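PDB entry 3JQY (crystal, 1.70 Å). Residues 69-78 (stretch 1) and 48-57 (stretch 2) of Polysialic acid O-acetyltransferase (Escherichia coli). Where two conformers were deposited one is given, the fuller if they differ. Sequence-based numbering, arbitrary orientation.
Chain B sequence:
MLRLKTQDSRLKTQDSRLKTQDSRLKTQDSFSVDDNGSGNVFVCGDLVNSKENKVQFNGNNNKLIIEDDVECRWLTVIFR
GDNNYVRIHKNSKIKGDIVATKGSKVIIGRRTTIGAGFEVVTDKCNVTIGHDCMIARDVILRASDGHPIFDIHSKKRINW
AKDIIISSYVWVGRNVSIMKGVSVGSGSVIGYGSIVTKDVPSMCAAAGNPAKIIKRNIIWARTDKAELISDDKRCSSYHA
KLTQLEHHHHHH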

ATOM      1  N   ASP B  69       7.438  -6.413  31.389  1.00 13.08           N
ATOM      2  CA  ASP B  69       6.777  -5.163  31.019  1.00 14.98           C
ATOM      3  C   ASP B  69       6.693  -4.892  29.523  1.00 16.47           C
ATOM      4  O   ASP B  69       6.455  -3.762  29.105  1.00 16.10           O
ATOM      5  CB  ASP B  69       7.421  -3.985  31.746  1.00 17.50           C
ATOM      6  CG  ASP B  69       7.285  -4.100  33.252  1.00 23.43           C
ATOM      7  OD1 ASP B  69       6.264  -4.653  33.705  1.00 21.18           O
ATOM      8  OD2 ASP B  69       8.196  -3.652  33.974  1.00 29.16           O
ATOM      9  N   VAL B  70       6.867  -5.937  28.725  1.00 11.76           N
ATOM     10  CA  VAL B  70       6.593  -5.837  27.307  1.00 12.47           C
ATOM     11  C   VAL B  70       5.090  -6.037  27.100  1.00 14.91           C
ATOM     12  O   VAL B  70       4.456  -6.822  27.808  1.00 15.31           O
ATOM     13  CB  VAL B  70       7.409  -6.887  26.529  1.00  8.61           C
ATOM     14  CG1 VAL B  70       7.054  -6.856  25.040  1.00 11.82           C
ATOM     15  CG2 VAL B  70       8.896  -6.643  26.740  1.00 13.96           C
ATOM     16  N   GLU B  71       4.512  -5.299  26.159  1.00 13.50           N
ATOM     17  CA  GLU B  71       3.133  -5.526  25.771  1.00 13.08           C
ATOM     18  C   GLU B  71       3.109  -6.205  24.407  1.00 15.78           C
ATOM     19  O   GLU B  71       3.536  -5.619  23.418  1.00 15.97           O
ATOM     20  CB  GLU B  71       2.390  -4.192  25.684  1.00 15.65           C
ATOM     21  CG  GLU B  71       1.025  -4.275  25.021  1.00 16.10           C
ATOM     22  CD  GLU B  71       0.444  -2.898  24.739  1.00 22.30           C
ATOM     23  OE1 GLU B  71       0.310  -2.534  23.549  1.00 22.10           O
ATOM     24  OE2 GLU B  71       0.130  -2.175  25.708  1.00 23.82           O
ATOM     25  N   CYS B  72       2.639  -7.447  24.367  1.00 12.75           N
ATOM     26  CA  CYS B  72       2.485  -8.176  23.116  1.00 10.43           C
ATOM     27  C   CYS B  72       1.006  -8.352  22.857  1.00 12.48           C
ATOM     28  O   CYS B  72       0.299  -8.933  23.679  1.00 13.16           O
ATOM     29  CB  CYS B  72       3.125  -9.558  23.214  1.00 13.87           C
ATOM     30  SG  CYS B  72       4.880  -9.531  23.569  1.00 16.00           S
ATOM     31  N   ARG B  73       0.536  -7.836  21.727  1.00 10.32           N
ATOM     32  CA  ARG B  73      -0.855  -8.024  21.329  1.00 14.34           C
ATOM     33  C   ARG B  73      -0.935  -8.516  19.890  1.00 12.98           C
ATOM     34  O   ARG B  73      -0.432  -7.869  18.966  1.00 14.23           O
ATOM     35  CB  ARG B  73      -1.652  -6.727  21.529  1.00 17.91           C
ATOM     36  CG  ARG B  73      -1.643  -6.250  22.979  1.00 18.14           C
ATOM     37  CD  ARG B  73      -2.252  -4.866  23.136  1.00 15.73           C
ATOM     38  NE  ARG B  73      -3.679  -4.851  22.824  1.00 18.77           N
ATOM     39  CZ  ARG B  73      -4.639  -5.201  23.677  1.00 22.38           C
ATOM     40  NH1 ARG B  73      -4.334  -5.609  24.904  1.00 19.41           N
ATOM     41  NH2 ARG B  73      -5.910  -5.141  23.296  1.00 24.43           N
ATOM     42  N   TRP B  74      -1.559  -9.674  19.713  1.00 13.46           N
ATOM     43  CA  TRP B  74      -1.616 -10.336  18.414  1.00 13.75           C
ATOM     44  C   TRP B  74      -0.230 -10.473  17.800  1.00 12.02           C
ATOM     45  O   TRP B  74      -0.033 -10.250  16.610  1.00 17.02           O
ATOM     46  CB  TRP B  74      -2.587  -9.615  17.473  1.00 17.86           C
ATOM     47  CG  TRP B  74      -3.990  -9.801  17.918  1.00 22.24           C
ATOM     48  CD1 TRP B  74      -4.786 -10.888  17.688  1.00 25.79           C
ATOM     49  CD2 TRP B  74      -4.765  -8.894  18.702  1.00 27.94           C
ATOM     50  NE1 TRP B  74      -6.013 -10.707  18.276  1.00 29.97           N
ATOM     51  CE2 TRP B  74      -6.026  -9.490  18.904  1.00 27.20           C
ATOM     52  CE3 TRP B  74      -4.519  -7.631  19.245  1.00 27.81           C
ATOM     53  CZ2 TRP B  74      -7.040  -8.865  19.625  1.00 34.42           C
ATOM     54  CZ3 TRP B  74      -5.527  -7.012  19.966  1.00 41.87           C
ATOM     55  CH2 TRP B  74      -6.772  -7.630  20.149  1.00 40.45           C
ATOM     56  N   LEU B  75       0.728 -10.844  18.638  1.00 10.69           N
ATOM     57  CA  LEU B  75       2.071 -11.136  18.162  1.00 13.69           C
ATOM     58  C   LEU B  75       2.187 -12.627  17.837  1.00 15.20           C
ATOM     59  O   LEU B  75       1.772 -13.470  18.634  1.00 15.37           O
ATOM     60  CB  LEU B  75       3.088 -10.767  19.241  1.00 10.51           C
ATOM     61  CG  LEU B  75       4.526 -11.208  18.960  1.00 11.55           C
ATOM     62  CD1 LEU B  75       5.100 -10.407  17.804  1.00 16.77           C
ATOM     63  CD2 LEU B  75       5.383 -11.051  20.207  1.00 13.72           C
ATOM     64  N   THR B  76       2.745 -12.940  16.668  1.00 13.72           N
ATOM     65  CA  THR B  76       3.057 -14.314  16.287  1.00 12.83           C
ATOM     66  C   THR B  76       4.541 -14.369  15.957  1.00 16.30           C
ATOM     67  O   THR B  76       5.022 -13.599  15.128  1.00 16.06           O
ATOM     68  CB  THR B  76       2.257 -14.774  15.050  1.00 17.43           C
ATOM     69  OG1 THR B  76       0.853 -14.662  15.310  1.00 17.88           O
ATOM     70  CG2 THR B  76       2.588 -16.233  14.699  1.00 18.52           C
ATOM     71  N   VAL B  77       5.262 -15.258  16.627  1.00 14.55           N
ATOM     72  CA  VAL B  77       6.681 -15.474  16.354  1.00 13.71           C
ATOM     73  C   VAL B  77       6.854 -16.888  15.828  1.00 13.57           C
ATOM     74  O   VAL B  77       6.521 -17.853  16.509  1.00 14.21           O
ATOM     75  CB  VAL B  77       7.546 -15.298  17.618  1.00 14.25           C
ATOM     76  CG1 VAL B  77       9.004 -15.443  17.268  1.00 13.77           C
ATOM     77  CG2 VAL B  77       7.285 -13.940  18.261  1.00 12.69           C
ATOM     78  N   ILE B  78       7.343 -17.001  14.597  1.00 13.31           N
ATOM     79  CA  ILE B  78       7.533 -18.304  13.980  1.00 11.63           C
ATOM     80  C   ILE B  78       9.014 -18.567  13.782  1.00 11.81           C
ATOM     81  O   ILE B  78       9.730 -17.731  13.227  1.00 13.33           O
ATOM     82  CB  ILE B  78       6.811 -18.405  12.626  1.00 13.78           C
ATOM     83  CG1 ILE B  78       5.317 -18.146  12.810  1.00 14.94           C
ATOM     84  CG2 ILE B  78       7.063 -19.778  12.000  1.00 15.30           C
ATOM     85  CD1 ILE B  78       4.542 -18.092  11.517  1.00 20.30           C
TER
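Stretch 2 48-57: VNSKENKVQF

Residues 48-57 run alongside residues 69-78 in the same direction, with 919 Å² buried between the two, both sides summed. Val 48 to Glu 52 form a loop, in which Asn 49 (phi/psi 46/41) and Glu 52 (61/42) take left-handed backbone conformations; from Asn 53 to Phe 57 the chain is an extended strand. The axes of that strand and strand 75-78 lie 3° apart in direction and 4.7 Å apart at closest approach, so they are all but exactly parallel. The register pairs Trp 74 with Glu 52, Thr 76 with Lys 54, Val 77 with Val 55 and Ile 78 with Gln 56.

Val 48 has the largest covered area of any residue here. Its N donates to Val 70 O at 3.0 Å, nearly straight at 170°. Its side chain (chi1 m) rests by Asp 69, with Val 48 CG2 3.6 Å from Asp 69 O and Val 48 CG1 3.7 Å from Asp 69 OD1. Val 48 O meets Glu 71 CA at 3.3 Å in a CA-H...O contact and also accepts a hydrogen bond from Ser 50 OG at 3.0 Å. Ser 50 OG in turn accepts from Cys 72 N at 3.0 Å, so the serine hydroxyl stands in the bonding position that a backbone carbonyl would otherwise fill.

Trp 74 covers nearly as much. The chain of stretch 1 turns a corner at Arg 73 and Trp 74, and the tryptophan CA-to-CB bond points away from stretch 2, yet chi1 of -70° and chi2 of -81° bring the indole back over it. One ring face receives aliphatic carbons: Glu 52 CB lies 3.6 Å from the centroid of the five-membered ring of Trp 74, and Lys 51 CG lies 4.2 Å from that of its six-membered ring, both CH-pi contacts. Beside this layer, Trp 74 N donates to Lys 51 O at 3.0 Å and Lys 51 N to Cys 72 O at 3.1 Å.

Lys 51 also lies against Arg 73: Lys 51 CD sits over one face of the guanidinium, 3.4 Å from Arg 73 NH2. At the guanidinium edge, Arg 73 NH1 donates to Asn 49 O at 2.9 Å. The CA-to-CB bond of Asn 49 points toward stretch 1, and Asn 49 ND2 donates to Glu 71 OE2 at 3.1 Å.

Past the corner the backbone bonding becomes a regular ladder. Lys 54 N donates to Leu 75 O at 2.8 Å, Val 77 N to Lys 54 O at 2.9 Å, and Gln 56 N to Val 77 O at 2.9 Å, the alternating pattern of a parallel ladder. Val 55 and Val 77 share one face of the sheet; Lys 54, Thr 76, Gln 56 and Ile 78 share the other. A water bridges the two stretches, donating to Glu 52 O at 2.8 Å and lying 2.9 Å from Thr 76 OG1.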

ATOM      1  N   VAL B  48       2.604  -6.996  30.205  1.00 13.24           N
ATOM      2  CA  VAL B  48       1.532  -6.062  30.524  0.62 13.21           C
ATOM      3  C   VAL B  48       0.566  -5.911  29.355  1.00 16.82           C
ATOM      4  O   VAL B  48       0.971  -5.899  28.191  1.00 14.33           O
ATOM      5  CB  VAL B  48       2.075  -4.675  30.942  0.62 16.50           C
ATOM      6  CG1 VAL B  48       2.830  -4.774  32.261  0.62 21.04           C
ATOM      7  CG2 VAL B  48       2.962  -4.093  29.859  0.62 12.06           C
ATOM      8  N   ASN B  49      -0.722  -5.816  29.678  1.00 17.58           N
ATOM      9  CA  ASN B  49      -1.763  -5.591  28.678  1.00 17.61           C
ATOM     10  C   ASN B  49      -1.645  -6.463  27.426  1.00 18.58           C
ATOM     11  O   ASN B  49      -1.873  -5.989  26.313  1.00 16.90           O
ATOM     12  CB  ASN B  49      -1.763  -4.113  28.277  1.00 17.42           C
ATOM     13  CG  ASN B  49      -2.994  -3.722  27.482  1.00 26.95           C
ATOM     14  OD1 ASN B  49      -4.100  -4.192  27.752  1.00 24.51           O
ATOM     15  ND2 ASN B  49      -2.806  -2.851  26.499  1.00 24.54           N
ATOM     16  N   SER B  50      -1.306  -7.736  27.614  1.00 15.59           N
ATOM     17  CA  SER B  50      -1.015  -8.637  26.495  1.00 11.87           C
ATOM     18  C   SER B  50      -2.134  -9.631  26.205  1.00 18.51           C
ATOM     19  O   SER B  50      -2.841 -10.057  27.117  1.00 20.64           O
ATOM     20  CB  SER B  50       0.283  -9.395  26.767  1.00 11.58           C
ATOM     21  OG  SER B  50       1.386  -8.507  26.827  1.00 12.79           O
ATOM     22  N   LYS B  51      -2.277 -10.014  24.939  1.00 16.24           N
ATOM     23  CA  LYS B  51      -3.318 -10.957  24.542  1.00 13.90           C
ATOM     24  C   LYS B  51      -3.071 -11.566  23.166  1.00 18.29           C
ATOM     25  O   LYS B  51      -2.452 -10.941  22.301  1.00 16.40           O
ATOM     26  CB  LYS B  51      -4.680 -10.262  24.537  1.00 17.03           C
ATOM     27  CG  LYS B  51      -4.845  -9.274  23.406  1.00 19.17           C
ATOM     28  CD  LYS B  51      -6.192  -8.555  23.483  1.00 27.06           C
ATOM     29  CE  LYS B  51      -7.349  -9.527  23.361  1.00 34.45           C
ATOM     30  NZ  LYS B  51      -8.663  -8.820  23.391  1.00 44.08           N
ATOM     31  N   GLU B  52      -3.568 -12.785  22.977  1.00 16.45           N
ATOM     32  CA  GLU B  52      -3.683 -13.398  21.657  1.00 16.36           C
ATOM     33  C   GLU B  52      -2.340 -13.560  20.956  1.00 13.70           C
ATOM     34  O   GLU B  52      -2.224 -13.310  19.753  1.00 15.82           O
ATOM     35  CB  GLU B  52      -4.641 -12.589  20.775  1.00 20.90           C
ATOM     36  CG  GLU B  52      -6.070 -12.541  21.296  1.00 26.70           C
ATOM     37  CD  GLU B  52      -6.809 -13.851  21.098  1.00 37.93           C
ATOM     38  OE1 GLU B  52      -6.268 -14.744  20.409  1.00 32.16           O
ATOM     39  OE2 GLU B  52      -7.933 -13.985  21.629  1.00 37.88           O
ATOM     40  N   ASN B  53      -1.333 -13.989  21.707  1.00 13.44           N
ATOM     41  CA  ASN B  53       0.004 -14.173  21.147  1.00 15.88           C
ATOM     42  C   ASN B  53       0.312 -15.635  20.857  1.00 17.32           C
ATOM     43  O   ASN B  53      -0.269 -16.537  21.466  1.00 17.17           O
ATOM     44  CB  ASN B  53       1.049 -13.600  22.094  1.00 15.24           C
ATOM     45  CG  ASN B  53       0.756 -12.171  22.468  1.00 15.36           C
ATOM     46  OD1 ASN B  53       0.527 -11.848  23.643  1.00 16.97           O
ATOM     47  ND2 ASN B  53       0.738 -11.304  21.472  1.00  9.04           N
ATOM     48  N   LYS B  54       1.229 -15.870  19.923  1.00 14.73           N
ATOM     49  CA  LYS B  54       1.579 -17.232  19.543  1.00 18.99           C
ATOM     50  C   LYS B  54       3.070 -17.389  19.257  1.00 16.45           C
ATOM     51  O   LYS B  54       3.693 -16.509  18.672  1.00 17.90           O
ATOM     52  CB  LYS B  54       0.768 -17.646  18.313  1.00 21.95           C
ATOM     53  CG  LYS B  54      -0.737 -17.704  18.561  1.00 27.50           C
ATOM     54  CD  LYS B  54      -1.540 -17.292  17.328  1.00 43.79           C
ATOM     55  CE  LYS B  54      -1.166 -18.111  16.100  1.00 43.10           C
ATOM     56  NZ  LYS B  54      -1.282 -19.575  16.345  1.00 54.93           N
ATOM     57  N   VAL B  55       3.635 -18.513  19.688  1.00 20.38           N
ATOM     58  CA  VAL B  55       4.985 -18.882  19.294  1.00 18.41           C
ATOM     59  C   VAL B  55       4.940 -20.278  18.677  1.00 19.47           C
ATOM     60  O   VAL B  55       4.297 -21.190  19.204  1.00 17.97           O
ATOM     61  CB  VAL B  55       5.983 -18.818  20.468  1.00 18.95           C
ATOM     62  CG1 VAL B  55       5.543 -19.721  21.596  1.00 25.42           C
ATOM     63  CG2 VAL B  55       7.389 -19.199  20.001  1.00 17.83           C
ATOM     64  N   GLN B  56       5.593 -20.411  17.532  1.00 14.95           N
ATOM     65  CA  GLN B  56       5.624 -21.653  16.783  1.00 16.18           C
ATOM     66  C   GLN B  56       7.076 -22.010  16.520  1.00 14.51           C
ATOM     67  O   GLN B  56       7.785 -21.266  15.853  1.00 15.48           O
ATOM     68  CB  GLN B  56       4.877 -21.482  15.456  1.00 17.51           C
ATOM     69  CG  GLN B  56       4.931 -22.689  14.540  1.00 24.45           C
ATOM     70  CD  GLN B  56       3.970 -23.774  14.958  1.00 30.78           C
ATOM     71  OE1 GLN B  56       2.778 -23.524  15.148  1.00 35.12           O
ATOM     72  NE2 GLN B  56       4.479 -24.995  15.099  1.00 27.27           N
ATOM     73  N   PHE B  57       7.522 -23.142  17.050  1.00 13.02           N
ATOM     74  CA  PHE B  57       8.876 -23.624  16.801  1.00 14.26           C
ATOM     75  C   PHE B  57       8.819 -24.724  15.748  1.00 19.26           C
ATOM     76  O   PHE B  57       8.376 -25.837  16.038  1.00 19.38           O
ATOM     77  CB  PHE B  57       9.493 -24.213  18.078  1.00 13.48           C
ATOM     78  CG  PHE B  57       9.760 -23.204  19.178  1.00 15.76           C
ATOM     79  CD1 PHE B  57      10.846 -22.345  19.103  1.00 13.21           C
ATOM     80  CD2 PHE B  57       8.955 -23.157  20.305  1.00 19.34           C
ATOM     81  CE1 PHE B  57      11.110 -21.440  20.112  1.00 14.66           C
ATOM     82  CE2 PHE B  57       9.212 -22.255  21.324  1.00 17.87           C
ATOM     83  CZ  PHE B  57      10.294 -21.396  21.230  1.00 16.30           C
TER
HETATM   84  O   HOH W   1      -1.211 -14.029  17.269  1.00 25.89           O